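Local coordinates for protein choline dehydrogenase and related flavoproteins (Aspergillus oryzae, PDB 3Q9T) that oxidises formate as a flavin-dependent formate oxidase of the glucose-methanol-choline oxidoreductase family, carrying its FAD as the 8-formyl derivative, at residues A17-A22 / V33-A38; E261-Q266 / D567-E572; F269-L274 / L538-A543. All coordinates share one frame; numbering follows the deposited sequence.

Contact 1: A17-A22 / V33-A38. With FAY ([(2R,3S,4R,5R)-5-(6-amino-9H-purin-9-yl)-3,4-dihydroxytetrahydrofuran-2-yl]methyl (2R,3S,4S)-5-(8-formyl-7-methyl-2,4-dioxo-3,4-dihydrobenzo[g]pteridin-10(2H)-yl)-2,3,4-trihydroxypentyl dihydrogen diphosphate), chain D.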
# COMPACT_ATOMS: atom_id res chain seq x y z
N ALA A 17 -20.79 -21.48 -5.11
CA ALA A 17 -20.91 -22.91 -4.82
C ALA A 17 -22.07 -23.15 -3.83
O ALA A 17 -22.77 -24.18 -3.90
CB ALA A 17 -19.61 -23.45 -4.25
N GLY A 18 -22.26 -22.20 -2.92
CA GLY A 18 -23.29 -22.34 -1.89
C GLY A 18 -24.64 -22.63 -2.53
O GLY A 18 -25.22 -23.68 -2.31
N ASN A 19 -25.13 -21.70 -3.33
CA ASN A 19 -26.41 -21.91 -4.00
C ASN A 19 -26.46 -23.14 -4.90
O ASN A 19 -27.50 -23.78 -5.00
CB ASN A 19 -26.83 -20.65 -4.76
CG ASN A 19 -27.06 -19.48 -3.83
OD1 ASN A 19 -27.36 -19.67 -2.64
ND2 ASN A 19 -26.94 -18.26 -4.36
N THR A 20 -25.35 -23.47 -5.53
CA THR A 20 -25.30 -24.67 -6.37
C THR A 20 -25.62 -25.90 -5.54
O THR A 20 -26.48 -26.72 -5.92
CB THR A 20 -23.90 -24.86 -7.01
OG1 THR A 20 -23.57 -23.70 -7.79
CG2 THR A 20 -23.89 -26.11 -7.90
N VAL A 21 -24.94 -26.03 -4.40
CA VAL A 21 -25.15 -27.17 -3.52
C VAL A 21 -26.60 -27.16 -3.02
O VAL A 21 -27.31 -28.18 -3.08
CB VAL A 21 -24.15 -27.20 -2.33
CG1 VAL A 21 -24.56 -28.25 -1.29
CG2 VAL A 21 -22.73 -27.45 -2.83
N ALA A 22 -27.04 -25.99 -2.55
CA ALA A 22 -28.39 -25.87 -2.00
C ALA A 22 -29.48 -26.25 -3.00
O ALA A 22 -30.43 -26.92 -2.63
CB ALA A 22 -28.63 -24.47 -1.47
N VAL A 33 -33.90 -27.41 3.16
CA VAL A 33 -32.61 -26.76 3.02
C VAL A 33 -32.69 -25.32 3.53
O VAL A 33 -33.61 -24.55 3.16
CB VAL A 33 -32.14 -26.75 1.53
CG1 VAL A 33 -30.71 -26.19 1.39
CG2 VAL A 33 -32.23 -28.14 0.92
N LEU A 34 -31.73 -24.95 4.38
CA LEU A 34 -31.60 -23.56 4.82
C LEU A 34 -30.36 -22.94 4.20
O LEU A 34 -29.31 -23.57 4.17
CB LEU A 34 -31.50 -23.47 6.34
CG LEU A 34 -30.98 -22.14 6.91
CD1 LEU A 34 -32.06 -21.05 6.84
CD2 LEU A 34 -30.50 -22.31 8.34
N ILE A 35 -30.49 -21.70 3.70
CA ILE A 35 -29.33 -20.90 3.32
C ILE A 35 -29.21 -19.62 4.17
O ILE A 35 -30.08 -18.77 4.15
CB ILE A 35 -29.39 -20.47 1.84
CG1 ILE A 35 -29.63 -21.68 0.93
CG2 ILE A 35 -28.10 -19.74 1.45
CD1 ILE A 35 -30.03 -21.31 -0.48
N VAL A 36 -28.11 -19.49 4.91
CA VAL A 36 -27.78 -18.22 5.57
C VAL A 36 -26.78 -17.43 4.73
O VAL A 36 -25.88 -17.99 4.12
CB VAL A 36 -27.27 -18.40 7.03
CG1 VAL A 36 -28.36 -19.00 7.91
CG2 VAL A 36 -26.01 -19.23 7.08
N GLU A 37 -26.97 -16.11 4.70
CA GLU A 37 -26.26 -15.23 3.78
C GLU A 37 -26.22 -13.84 4.38
O GLU A 37 -27.25 -13.33 4.84
CB GLU A 37 -26.99 -15.17 2.44
CG GLU A 37 -26.53 -14.07 1.53
CD GLU A 37 -25.03 -14.13 1.26
OE1 GLU A 37 -24.49 -15.24 1.10
OE2 GLU A 37 -24.39 -13.06 1.22
N ALA A 38 -25.03 -13.23 4.38
CA ALA A 38 -24.83 -11.88 4.92
C ALA A 38 -25.51 -10.77 4.10
O ALA A 38 -26.00 -9.80 4.67
CB ALA A 38 -23.33 -11.59 5.07
P FAY D . -17.41 -18.89 -4.03
N1 FAY D . -14.38 -15.85 -12.32
C2 FAY D . -14.70 -16.16 -13.64
O2 FAY D . -14.81 -17.33 -13.99
N3 FAY D . -15.34 -15.22 -14.41
C4 FAY D . -15.15 -13.89 -14.14
O4 FAY D . -15.04 -13.11 -15.10
N5 FAY D . -14.63 -12.23 -12.50
C6 FAY D . -14.67 -10.56 -10.85
C7 FAY D . -14.73 -10.17 -9.52
C8 FAY D . -14.73 -11.13 -8.51
O8 FAY D . -15.19 -11.51 -6.25
C9 FAY D . -14.78 -12.49 -8.86
PA FAY D . -18.60 -16.51 -3.07
C1' FAY D . -14.59 -15.36 -9.48
C10 FAY D . -14.40 -14.54 -11.89
N10 FAY D . -14.48 -14.25 -10.53
N1A FAY D . -21.74 -14.46 7.20
O1A FAY D . -18.00 -15.20 -2.70
C1B FAY D . -21.25 -15.09 2.01
O1P FAY D . -18.67 -19.71 -3.93
C2' FAY D . -16.04 -15.84 -9.30
O2' FAY D . -16.85 -14.72 -9.24
C2A FAY D . -22.75 -14.72 6.29
O2A FAY D . -19.28 -16.52 -4.41
C2B FAY D . -20.90 -14.03 0.99
O2B FAY D . -21.72 -12.87 1.07
O2P FAY D . -16.19 -19.70 -3.62
C3' FAY D . -16.47 -16.84 -8.17
O3' FAY D . -17.72 -16.56 -7.55
N3A FAY D . -22.45 -14.85 4.94
C3B FAY D . -21.13 -14.77 -0.31
O3B FAY D . -22.50 -14.72 -0.62
O3P FAY D . -17.49 -17.65 -3.01
C4' FAY D . -15.46 -17.03 -7.07
O4' FAY D . -14.22 -17.30 -7.72
C4A FAY D . -21.16 -14.75 4.52
C4B FAY D . -20.81 -16.21 0.04
O4B FAY D . -20.77 -16.29 1.46
C4X FAY D . -14.67 -13.56 -12.86
C5' FAY D . -15.89 -18.19 -6.13
O5' FAY D . -17.18 -18.21 -5.50
C5A FAY D . -20.14 -14.50 5.43
C5B FAY D . -19.49 -16.64 -0.57
O5B FAY D . -19.71 -16.89 -1.93
C5X FAY D . -14.50 -11.91 -11.17
C6A FAY D . -20.43 -14.35 6.79
N6A FAY D . -19.46 -14.02 7.65
N7A FAY D . -18.98 -14.45 4.75
C7M FAY D . -14.61 -8.69 -9.22
C8A FAY D . -19.23 -14.66 3.44
C8M FAY D . -15.18 -10.72 -7.17
C9A FAY D . -14.62 -12.90 -10.18
N9A FAY D . -20.57 -14.84 3.29
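Ala22 of helix 16-25 sits apolar against Val33 and Ile35 of strand 33-36, a buried helix-on-sheet contact inside the first beta-alpha-beta unit of the Rossmann-type FAD-binding domain. The segments run nearly antiparallel, at 169°, as expected for the return leg of the crossover. Ala22 CB, pointing at the strand, carries most of the packing: Ile35 CD1 is 3.6 Å from it and Val33 CG1 3.9 Å. In Ile35, CG1 lies anti to the carbonyl carbon (chi1 -52°), which turns the CG1-CD1 branch to the methyl of Ala22, while CG2 lies nearer Asn19 OD1. A turn earlier, the side chain of Asn19 crosses that of Ile35 at about a right angle, its OD1 resting 3.8 Å from Ile35 CD1; its ND2 is hydrogen-bonded to Ser211 OG.

Both segments also serve the cofactor. Near the helix start, Ala17 N donates to FAY O1P over 3.0 Å with an almost straight geometry (171°), which would let the helix dipole favour the diphosphate. Gly18 matches the last glycine of a GxGxxG pattern, consistent with this role. Beyond the strand, the Glu37 carboxylate takes both ribose hydroxyls, OE1 from FAY O3B and OE2 from FAY O2B, each at 2.7 Å. That bidentate grip is the classic signature of the acidic residue after the second strand in dinucleotide-binding folds. OE2 also receives the Gly39 amide, which helps to fix the carboxylate's rotation.

On one side strand 33-36 is flanked by strand 221-224, where Ile35 meets Ile221 and Ile223. On the other lies strand 9-12, whose Ile11 touches both Ala22 and Val33, while helix 555-572 covers the helix at Ala17, Thr20 and Val21.

Contact 2: E261-Q266 / D567-E572. With FAY ([(2R,3S,4R,5R)-5-(6-amino-9H-purin-9-yl)-3,4-dihydroxytetrahydrofuran-2-yl]methyl (2R,3S,4S)-5-(8-formyl-7-methyl-2,4-dioxo-3,4-dihydrobenzo[g]pteridin-10(2H)-yl)-2,3,4-trihydroxypentyl dihydrogen diphosphate), chain D.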
# COMPACT_ATOMS: atom_id res chain seq x y z
N GLU A 261 -26.39 -32.46 7.40
CA GLU A 261 -25.06 -31.90 7.20
C GLU A 261 -25.05 -30.40 7.06
O GLU A 261 -26.00 -29.79 6.56
CB GLU A 261 -24.40 -32.51 5.97
CG GLU A 261 -24.14 -34.02 6.06
CD GLU A 261 -23.30 -34.51 4.90
OE1 GLU A 261 -22.26 -33.89 4.63
OE2 GLU A 261 -23.70 -35.51 4.25
N VAL A 262 -23.95 -29.80 7.50
CA VAL A 262 -23.69 -28.40 7.24
C VAL A 262 -22.66 -28.28 6.12
O VAL A 262 -21.62 -28.96 6.13
CB VAL A 262 -23.21 -27.68 8.50
CG1 VAL A 262 -22.63 -26.32 8.16
CG2 VAL A 262 -24.38 -27.54 9.48
N ILE A 263 -22.96 -27.44 5.14
CA ILE A 263 -22.01 -27.14 4.09
C ILE A 263 -21.54 -25.69 4.18
O ILE A 263 -22.34 -24.75 4.07
CB ILE A 263 -22.56 -27.43 2.67
CG1 ILE A 263 -23.08 -28.87 2.53
CG2 ILE A 263 -21.45 -27.21 1.66
CD1 ILE A 263 -24.44 -29.11 3.13
N LEU A 264 -20.25 -25.51 4.41
CA LEU A 264 -19.65 -24.19 4.54
C LEU A 264 -19.22 -23.69 3.17
O LEU A 264 -18.37 -24.29 2.52
CB LEU A 264 -18.47 -24.25 5.51
CG LEU A 264 -17.69 -22.95 5.71
CD1 LEU A 264 -18.60 -21.79 6.04
CD2 LEU A 264 -16.61 -23.14 6.81
N SER A 265 -19.84 -22.59 2.73
CA SER A 265 -19.63 -22.00 1.42
C SER A 265 -19.39 -20.48 1.52
O SER A 265 -19.94 -19.69 0.73
CB SER A 265 -20.87 -22.27 0.55
OG SER A 265 -21.12 -23.66 0.42
N GLN A 266 -18.57 -20.04 2.46
CA GLN A 266 -18.43 -18.60 2.67
C GLN A 266 -17.34 -17.98 1.81
O GLN A 266 -17.06 -16.79 1.92
CB GLN A 266 -18.23 -18.26 4.16
CG GLN A 266 -19.49 -18.41 5.02
CD GLN A 266 -19.38 -17.65 6.34
OE1 GLN A 266 -20.38 -17.31 6.95
NE2 GLN A 266 -18.15 -17.39 6.77
N ASP A 567 -23.58 -34.00 -5.49
CA ASP A 567 -23.60 -35.40 -5.89
C ASP A 567 -23.09 -36.30 -4.77
O ASP A 567 -23.75 -37.28 -4.41
CB ASP A 567 -22.80 -35.64 -7.18
CG ASP A 567 -23.68 -35.73 -8.42
OD1 ASP A 567 -24.88 -35.37 -8.33
OD2 ASP A 567 -23.18 -36.14 -9.50
N MET A 568 -21.93 -35.97 -4.20
CA MET A 568 -21.33 -36.79 -3.13
C MET A 568 -22.19 -36.85 -1.86
O MET A 568 -22.24 -37.89 -1.19
CB MET A 568 -19.90 -36.33 -2.83
CG MET A 568 -18.95 -36.41 -4.05
SD MET A 568 -17.21 -36.16 -3.63
CE MET A 568 -17.27 -34.44 -3.10
N ILE A 569 -22.88 -35.75 -1.54
CA ILE A 569 -23.79 -35.73 -0.39
C ILE A 569 -25.00 -36.64 -0.67
O ILE A 569 -25.43 -37.41 0.19
CB ILE A 569 -24.25 -34.31 -0.04
CG1 ILE A 569 -23.10 -33.52 0.59
CG2 ILE A 569 -25.43 -34.32 0.94
CD1 ILE A 569 -23.41 -32.05 0.77
N LYS A 570 -25.54 -36.57 -1.89
CA LYS A 570 -26.68 -37.39 -2.26
C LYS A 570 -26.34 -38.87 -2.20
O LYS A 570 -27.17 -39.68 -1.78
CB LYS A 570 -27.20 -37.04 -3.65
CG LYS A 570 -27.89 -35.69 -3.73
CD LYS A 570 -28.52 -35.48 -5.11
CE LYS A 570 -29.05 -34.06 -5.27
NZ LYS A 570 -29.58 -33.82 -6.64
N ALA A 571 -25.13 -39.22 -2.62
CA ALA A 571 -24.71 -40.61 -2.62
C ALA A 571 -24.65 -41.14 -1.20
O ALA A 571 -24.87 -42.32 -0.95
CB ALA A 571 -23.36 -40.76 -3.31
N GLU A 572 -24.34 -40.25 -0.27
CA GLU A 572 -24.23 -40.65 1.12
C GLU A 572 -25.59 -40.86 1.78
O GLU A 572 -25.77 -41.81 2.54
CB GLU A 572 -23.43 -39.62 1.91
CG GLU A 572 -23.43 -39.90 3.39
CD GLU A 572 -22.14 -39.49 4.03
OE1 GLU A 572 -22.13 -39.23 5.25
OE2 GLU A 572 -21.13 -39.42 3.30
P FAY D . -17.41 -18.89 -4.03
N1 FAY D . -14.38 -15.85 -12.32
C2 FAY D . -14.70 -16.16 -13.64
O2 FAY D . -14.81 -17.33 -13.99
N3 FAY D . -15.34 -15.22 -14.41
C4 FAY D . -15.15 -13.89 -14.14
O4 FAY D . -15.04 -13.11 -15.10
N5 FAY D . -14.63 -12.23 -12.50
C6 FAY D . -14.67 -10.56 -10.85
C7 FAY D . -14.73 -10.17 -9.52
C8 FAY D . -14.73 -11.13 -8.51
O8 FAY D . -15.19 -11.51 -6.25
C9 FAY D . -14.78 -12.49 -8.86
PA FAY D . -18.60 -16.51 -3.07
C1' FAY D . -14.59 -15.36 -9.48
C10 FAY D . -14.40 -14.54 -11.89
N10 FAY D . -14.48 -14.25 -10.53
N1A FAY D . -21.74 -14.46 7.20
O1A FAY D . -18.00 -15.20 -2.70
C1B FAY D . -21.25 -15.09 2.01
O1P FAY D . -18.67 -19.71 -3.93
C2' FAY D . -16.04 -15.84 -9.30
O2' FAY D . -16.85 -14.72 -9.24
C2A FAY D . -22.75 -14.72 6.29
O2A FAY D . -19.28 -16.52 -4.41
C2B FAY D . -20.90 -14.03 0.99
O2B FAY D . -21.72 -12.87 1.07
O2P FAY D . -16.19 -19.70 -3.62
C3' FAY D . -16.47 -16.84 -8.17
O3' FAY D . -17.72 -16.56 -7.55
N3A FAY D . -22.45 -14.85 4.94
C3B FAY D . -21.13 -14.77 -0.31
O3B FAY D . -22.50 -14.72 -0.62
O3P FAY D . -17.49 -17.65 -3.01
C4' FAY D . -15.46 -17.03 -7.07
O4' FAY D . -14.22 -17.30 -7.72
C4A FAY D . -21.16 -14.75 4.52
C4B FAY D . -20.81 -16.21 0.04
O4B FAY D . -20.77 -16.29 1.46
C4X FAY D . -14.67 -13.56 -12.86
C5' FAY D . -15.89 -18.19 -6.13
O5' FAY D . -17.18 -18.21 -5.50
C5A FAY D . -20.14 -14.50 5.43
C5B FAY D . -19.49 -16.64 -0.57
O5B FAY D . -19.71 -16.89 -1.93
C5X FAY D . -14.50 -11.91 -11.17
C6A FAY D . -20.43 -14.35 6.79
N6A FAY D . -19.46 -14.02 7.65
N7A FAY D . -18.98 -14.45 4.75
C7M FAY D . -14.61 -8.69 -9.22
C8A FAY D . -19.23 -14.66 3.44
C8M FAY D . -15.18 -10.72 -7.17
C9A FAY D . -14.62 -12.90 -10.18
N9A FAY D . -20.57 -14.84 3.29
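The Glu261 carboxylate is gripped by two basic side chains while it lies against Ile569: OE1 forms a salt bridge with Arg539 NH1, and OE2 is hydrogen-bonded to His573 NE2. The contact belongs to the Rossmann-type sheet of the FAD domain, where helix 555-572 packs over strand 261-264 and runs almost antiparallel to it, at 172°.

With the carboxylate so held, Glu261 and Ile569 slide past each other in opposite directions, and Glu261 OE2 comes to 3.9 Å from Ile569 CG2. Farther out, Glu572 reaches from the last turn of the helix, and its OE1 stops 4.2 Å from Glu261 OE2, with the two carboxylate planes 37° apart. These like charges are probably offset by their counterions, since Glu572 OE2 has its own salt bridge to Lys531 NZ.

Deeper in, the chemistry becomes purely apolar. Ile263 and Ile569 extend toward each other tip to tip, Ile263 CG1 meeting Ile569 CD1 at 3.6 Å. In Ile569, CG1 is anti to the carbonyl carbon (chi1 -71°) and the chain carries on extended, which sends CD1 toward the sheet. Phe9 of the adjoining strand 9-12 touches both Glu261 and Ile569, and Arg539 of strand 538-540 touches Ile569 too, so the helix seat spans three strands.

Where strand 261-264 ends, the chain turns to the cofactor. Ser265 OG is hydrogen-bonded to Ala541 O, tying this turn to the one after strand 538-540. The extended side chain of Gln266 carries its amide over the face of the adenine, in a position supported by the bond between its OE1 and Ser229 OG. The packing there is tight: Gln266 CD lies 3.4 Å from FAY C5A, and Gln266 OE1 is only 3.0 Å from FAY C6A.

Contact 3: F269-L274 / L538-A543. With FAY ([(2R,3S,4R,5R)-5-(6-amino-9H-purin-9-yl)-3,4-dihydroxytetrahydrofuran-2-yl]methyl (2R,3S,4S)-5-(8-formyl-7-methyl-2,4-dioxo-3,4-dihydrobenzo[g]pteridin-10(2H)-yl)-2,3,4-trihydroxypentyl dihydrogen diphosphate), chain D; ACT (acetate ion), chain G.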
# COMPACT_ATOMS: atom_id res chain seq x y z
N PHE A 269 -12.05 -16.41 1.46
CA PHE A 269 -11.60 -15.62 2.60
C PHE A 269 -12.38 -15.90 3.90
O PHE A 269 -11.77 -15.97 4.97
CB PHE A 269 -11.63 -14.12 2.30
CG PHE A 269 -10.84 -13.72 1.07
CD1 PHE A 269 -11.40 -12.87 0.12
CD2 PHE A 269 -9.54 -14.17 0.89
CE1 PHE A 269 -10.68 -12.50 -1.01
CE2 PHE A 269 -8.81 -13.81 -0.24
CZ PHE A 269 -9.37 -12.98 -1.19
N GLU A 270 -13.70 -16.04 3.83
CA GLU A 270 -14.52 -16.14 5.05
C GLU A 270 -14.70 -17.56 5.52
O GLU A 270 -14.94 -17.79 6.71
CB GLU A 270 -15.90 -15.48 4.90
CG GLU A 270 -15.87 -13.98 4.68
CD GLU A 270 -15.69 -13.17 5.97
OE1 GLU A 270 -15.98 -13.67 7.08
OE2 GLU A 270 -15.27 -12.01 5.85
N THR A 271 -14.63 -18.52 4.60
CA THR A 271 -14.68 -19.90 5.01
C THR A 271 -13.56 -20.25 6.03
O THR A 271 -13.85 -20.72 7.12
CB THR A 271 -14.63 -20.86 3.81
OG1 THR A 271 -15.94 -20.96 3.24
CG2 THR A 271 -14.16 -22.23 4.25
N PRO A 272 -12.28 -20.00 5.67
CA PRO A 272 -11.24 -20.31 6.68
C PRO A 272 -11.39 -19.50 7.97
O PRO A 272 -11.05 -19.99 9.05
CB PRO A 272 -9.94 -19.92 5.97
CG PRO A 272 -10.37 -18.97 4.87
CD PRO A 272 -11.70 -19.51 4.41
N LYS A 273 -11.86 -18.26 7.86
CA LYS A 273 -12.07 -17.44 9.04
C LYS A 273 -13.08 -18.13 9.97
O LYS A 273 -12.80 -18.37 11.14
CB LYS A 273 -12.53 -16.03 8.64
CG LYS A 273 -12.82 -15.12 9.79
CD LYS A 273 -13.37 -13.81 9.27
CE LYS A 273 -14.46 -13.30 10.19
NZ LYS A 273 -15.36 -12.31 9.52
N LEU A 274 -14.24 -18.49 9.44
CA LEU A 274 -15.28 -19.08 10.28
C LEU A 274 -14.85 -20.43 10.85
O LEU A 274 -15.19 -20.77 11.98
CB LEU A 274 -16.62 -19.18 9.55
CG LEU A 274 -17.84 -19.51 10.44
CD1 LEU A 274 -18.23 -18.32 11.29
CD2 LEU A 274 -19.05 -19.99 9.61
N LEU A 538 -19.85 -31.98 8.39
CA LEU A 538 -19.39 -30.66 7.95
C LEU A 538 -18.60 -30.77 6.66
O LEU A 538 -17.58 -31.46 6.61
CB LEU A 538 -18.49 -30.00 9.02
CG LEU A 538 -17.95 -28.61 8.64
CD1 LEU A 538 -19.11 -27.68 8.25
CD2 LEU A 538 -17.11 -27.98 9.75
N ARG A 539 -19.05 -30.07 5.63
CA ARG A 539 -18.34 -30.07 4.36
C ARG A 539 -18.07 -28.64 3.93
O ARG A 539 -18.73 -27.71 4.40
CB ARG A 539 -19.15 -30.82 3.29
CG ARG A 539 -19.23 -32.32 3.52
CD ARG A 539 -20.31 -32.96 2.67
NE ARG A 539 -19.77 -33.99 1.81
CZ ARG A 539 -20.21 -35.24 1.72
NH1 ARG A 539 -21.25 -35.68 2.44
NH2 ARG A 539 -19.61 -36.06 0.89
N VAL A 540 -17.10 -28.46 3.05
CA VAL A 540 -16.83 -27.16 2.46
C VAL A 540 -17.03 -27.26 0.96
O VAL A 540 -16.49 -28.17 0.33
CB VAL A 540 -15.40 -26.69 2.73
CG1 VAL A 540 -15.14 -25.36 2.02
CG2 VAL A 540 -15.18 -26.55 4.22
N ALA A 541 -17.82 -26.34 0.41
CA ALA A 541 -18.00 -26.27 -1.03
C ALA A 541 -17.88 -24.82 -1.47
O ALA A 541 -18.80 -24.02 -1.27
CB ALA A 541 -19.35 -26.90 -1.45
N ASP A 542 -16.70 -24.49 -2.01
CA ASP A 542 -16.39 -23.17 -2.54
C ASP A 542 -14.92 -23.14 -2.99
O ASP A 542 -14.22 -24.16 -2.91
CB ASP A 542 -16.71 -22.04 -1.53
CG ASP A 542 -15.84 -22.09 -0.28
OD1 ASP A 542 -14.68 -22.52 -0.39
OD2 ASP A 542 -16.32 -21.68 0.81
N ALA A 543 -14.45 -21.97 -3.42
CA ALA A 543 -13.11 -21.87 -4.01
C ALA A 543 -11.94 -22.20 -3.06
O ALA A 543 -10.80 -22.33 -3.52
CB ALA A 543 -12.91 -20.51 -4.65
P FAY D . -17.41 -18.89 -4.03
N1 FAY D . -14.38 -15.85 -12.32
C2 FAY D . -14.70 -16.16 -13.64
O2 FAY D . -14.81 -17.33 -13.99
N3 FAY D . -15.34 -15.22 -14.41
C4 FAY D . -15.15 -13.89 -14.14
O4 FAY D . -15.04 -13.11 -15.10
N5 FAY D . -14.63 -12.23 -12.50
C6 FAY D . -14.67 -10.56 -10.85
C7 FAY D . -14.73 -10.17 -9.52
C8 FAY D . -14.73 -11.13 -8.51
O8 FAY D . -15.19 -11.51 -6.25
C9 FAY D . -14.78 -12.49 -8.86
PA FAY D . -18.60 -16.51 -3.07
C1' FAY D . -14.59 -15.36 -9.48
C10 FAY D . -14.40 -14.54 -11.89
N10 FAY D . -14.48 -14.25 -10.53
N1A FAY D . -21.74 -14.46 7.20
O1A FAY D . -18.00 -15.20 -2.70
C1B FAY D . -21.25 -15.09 2.01
O1P FAY D . -18.67 -19.71 -3.93
C2' FAY D . -16.04 -15.84 -9.30
O2' FAY D . -16.85 -14.72 -9.24
C2A FAY D . -22.75 -14.72 6.29
O2A FAY D . -19.28 -16.52 -4.41
C2B FAY D . -20.90 -14.03 0.99
O2B FAY D . -21.72 -12.87 1.07
O2P FAY D . -16.19 -19.70 -3.62
C3' FAY D . -16.47 -16.84 -8.17
O3' FAY D . -17.72 -16.56 -7.55
N3A FAY D . -22.45 -14.85 4.94
C3B FAY D . -21.13 -14.77 -0.31
O3B FAY D . -22.50 -14.72 -0.62
O3P FAY D . -17.49 -17.65 -3.01
C4' FAY D . -15.46 -17.03 -7.07
O4' FAY D . -14.22 -17.30 -7.72
C4A FAY D . -21.16 -14.75 4.52
C4B FAY D . -20.81 -16.21 0.04
O4B FAY D . -20.77 -16.29 1.46
C4X FAY D . -14.67 -13.56 -12.86
C5' FAY D . -15.89 -18.19 -6.13
O5' FAY D . -17.18 -18.21 -5.50
C5A FAY D . -20.14 -14.50 5.43
C5B FAY D . -19.49 -16.64 -0.57
O5B FAY D . -19.71 -16.89 -1.93
C5X FAY D . -14.50 -11.91 -11.17
C6A FAY D . -20.43 -14.35 6.79
N6A FAY D . -19.46 -14.02 7.65
N7A FAY D . -18.98 -14.45 4.75
C7M FAY D . -14.61 -8.69 -9.22
C8A FAY D . -19.23 -14.66 3.44
C8M FAY D . -15.18 -10.72 -7.17
C9A FAY D . -14.62 -12.90 -10.18
N9A FAY D . -20.57 -14.84 3.29
C ACT G . -16.17 -9.41 7.75
O ACT G . -15.34 -10.12 7.13
OXT ACT G . -16.97 -10.05 8.47
CH3 ACT G . -16.19 -7.90 7.64
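Thr271 meets both Asp542 and Val540, joining helix 267-277 to the end of strand 538-540 at the FAD site. Its CB, directed at the strand, lies 3.5 Å from Asp542 OD2. The hydroxyl branch goes further: with OG1 anti to the carbonyl carbon (chi1 -81°), Thr271 OG1 donates to Asp542 OD2 across a short 2.6 Å, using the syn lone pair of the carboxylate. Thr271 OG1 in turn accepts the Gln266 amide and is thus both donor and acceptor. The methyl branch keeps to the apolar side, Thr271 CG2 meeting Val540 CG1 tip to tip at 4.0 Å.

Asp542 is pinned by more than this one bond. OD2 also accepts from Gly267 N at the start of helix 267-277, and OD1 is bonded to Ser544 OG. Its chi1 of 66° sets CG between backbone N and carbonyl carbon, which turns the carboxylate to the helix. Asp542 CB lies beside the diphosphate, 3.2 Å from FAY O2P. The next residue then supplies its amide: Ala543 N donates to FAY O2P at 2.9 Å, with an angle of 166°.

One residue before the threonine, Glu270 packs beside the adenine, Glu270 CG lying 3.1 Å from FAY N7A. A salt bridge within the helix from Lys273 NZ to Glu270 OE1, 2.9 Å long, and a hydrogen bond between Tyr67 OH and Glu270 OE2 hold its carboxylate.

Chemically, the Asp542 carboxylate plays a second-shell part, although its CB touches the phosphate oxygen: its buried charge is spent on a hydroxyl and a backbone amide of helix 267-277 and on Ser544 OG, and not on the phosphates. Fixing it in this way probably helps to position the Ala543 amide, a neutral donor, on the diphosphate.

How the contacts relate
All three contacts belong to one five-stranded parallel sheet of the FAD domain and are largely buried; only contact 2 reaches the surface, at its Glu572 end. Contacts 1 and 2 set helices 16-25 and 555-572 side by side on the same face, where Val21 packs against Ile263, whereas contact 3 brings helix 267-277 to the opposite face. Contacts 2 and 3 share neighbouring strands, joined by backbone bonds between Arg539 and both Val262 and Leu264. Their chemistry differs: methyl packing in contact 1, isoleucines shading into charges in contact 2, a short hydroxyl-carboxylate bond in contact 3. Contacts 1 and 3 bond the diphosphate, and contact 2 covers the adenine.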